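Local coordinates for cryptic loci regulator 2 (Schizosaccharomyces pombe 972h-, PDB 5IKJ), which acts upstream of histone deacetylases to promote transcriptional silencing and is required for nucleosome positioning at heterochromatic loci and for silencing by the SHREC complex, at residues L463-V466 against S467-N471. Sequence-based numbering, arbitrary orientation.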
loop_
_atom_site.group_PDB
_atom_site.type_symbol
_atom_site.label_atom_id
_atom_site.label_comp_id
_atom_site.label_asym_id
_atom_site.label_seq_id
_atom_site.Cartn_x
_atom_site.Cartn_y
_atom_site.Cartn_z
ATOM N N LEU A 463 8.768 -9.299 12.296
ATOM C CA LEU A 463 9.798 -9.843 13.175
ATOM C C LEU A 463 9.281 -11.009 14.010
ATOM O O LEU A 463 10.049 -11.925 14.326
ATOM C CB LEU A 463 10.349 -8.744 14.084
ATOM C CG LEU A 463 11.196 -7.665 13.404
ATOM C CD1 LEU A 463 11.668 -6.636 14.422
ATOM C CD2 LEU A 463 12.392 -8.264 12.672
ATOM N N GLN A 464 7.998 -10.996 14.381
ATOM C CA GLN A 464 7.418 -12.156 15.049
ATOM C C GLN A 464 7.586 -13.410 14.203
ATOM O O GLN A 464 7.880 -14.490 14.728
ATOM C CB GLN A 464 5.936 -11.916 15.338
ATOM C CG GLN A 464 5.648 -10.850 16.383
ATOM C CD GLN A 464 4.159 -10.604 16.558
ATOM O OE1 GLN A 464 3.337 -11.177 15.841
ATOM N NE2 GLN A 464 3.806 -9.750 17.512
ATOM N N MET A 465 7.403 -13.285 12.886
ATOM C CA MET A 465 7.514 -14.443 12.007
ATOM C C MET A 465 8.967 -14.863 11.829
ATOM O O MET A 465 9.275 -16.061 11.821
ATOM C CB MET A 465 6.870 -14.129 10.656
ATOM C CG MET A 465 5.355 -13.986 10.713
ATOM S SD MET A 465 4.503 -15.525 11.124
ATOM C CE MET A 465 4.991 -16.577 9.758
ATOM N N VAL A 466 9.877 -13.896 11.684
ATOM C CA VAL A 466 11.298 -14.225 11.611
ATOM C C VAL A 466 11.730 -14.985 12.856
ATOM O O VAL A 466 12.588 -15.872 12.787
ATOM C CB VAL A 466 12.136 -12.945 11.411
ATOM C CG1 VAL A 466 13.629 -13.247 11.516
ATOM C CG2 VAL A 466 11.825 -12.312 10.064
ATOM N N SER A 467 11.149 -14.655 14.011
ATOM C CA SER A 467 11.509 -15.343 15.245
ATOM C C SER A 467 11.006 -16.781 15.241
ATOM O O SER A 467 11.726 -17.698 15.651
ATOM C CB SER A 467 10.954 -14.580 16.448
ATOM O OG SER A 467 11.592 -13.322 16.593
ATOM N N LYS A 468 9.771 -16.998 14.780
ATOM C CA LYS A 468 9.227 -18.350 14.722
ATOM C C LYS A 468 9.984 -19.220 13.727
ATOM O O LYS A 468 10.103 -20.433 13.930
ATOM C CB LYS A 468 7.746 -18.303 14.346
ATOM C CG LYS A 468 6.864 -17.562 15.341
ATOM C CD LYS A 468 5.520 -17.184 14.729
ATOM C CE LYS A 468 4.742 -18.404 14.254
ATOM N NZ LYS A 468 3.439 -18.028 13.640
ATOM N N LEU A 469 10.502 -18.625 12.654
ATOM C CA LEU A 469 11.097 -19.375 11.555
ATOM C C LEU A 469 12.619 -19.402 11.593
ATOM O O LEU A 469 13.236 -19.940 10.668
ATOM C CB LEU A 469 10.632 -18.792 10.217
ATOM C CG LEU A 469 9.118 -18.693 10.013
ATOM C CD1 LEU A 469 8.816 -18.090 8.651
ATOM C CD2 LEU A 469 8.457 -20.055 10.161
ATOM N N SER A 470 13.241 -18.842 12.626
ATOM C CA SER A 470 14.690 -18.870 12.740
ATOM C C SER A 470 15.071 -18.820 14.211
ATOM O O SER A 470 14.233 -18.585 15.086
ATOM C CB SER A 470 15.338 -17.709 11.978
ATOM O OG SER A 470 15.038 -16.466 12.590
ATOM N N ASN A 471 16.353 -19.052 14.477
ATOM C CA ASN A 471 16.900 -18.908 15.824
ATOM C C ASN A 471 17.478 -17.511 16.021
ATOM O O ASN A 471 18.630 -17.331 16.414
ATOM C CB ASN A 471 17.950 -19.983 16.078
ATOM C CG ASN A 471 17.383 -21.388 15.982
ATOM O OD1 ASN A 471 17.934 -22.246 15.291
ATOM N ND2 ASN A 471 16.272 -21.629 16.671
#
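Lys468 lies back along the preceding turn of helix 461-469, over Gln464 and Met465. Its CB sits 3.7 Å from Met465 O, CG passes 3.3 Å from Gln464 O, and CD stays near that same oxygen while approaching Met465 SD. A bend at chi3 (59°) then carries Lys468 NZ to 3.7 Å from Met465 SD, where the two side chains run obliquely across one another. Met465, itself folded at chi2 and chi3, brings CE within 4.3 Å of Leu469 CD1, and both residues rest on Phe284 of helix 278-285. Beneath the side chains, the amides of Ser467, Lys468 and Leu469 bond to the carbonyls four residues earlier. Ser467 grips Leu463 O twice: N (3.0 Å) and OG (3.1 Å) arrive from opposite faces of the carbonyl plane. Just before strand 472-476, Ser470 OG lies 2.5 Å from Val466 O, shorter than a normal hydrogen bond, so the exact geometry is doubtful; Val466 packs on Phe474 of that strand. Because Leu463 O takes both the amide and the hydroxyl of Ser467, that hydroxyl is satisfied within its own helix, while Met465 and Leu469 give the apolar face against helix 278-285.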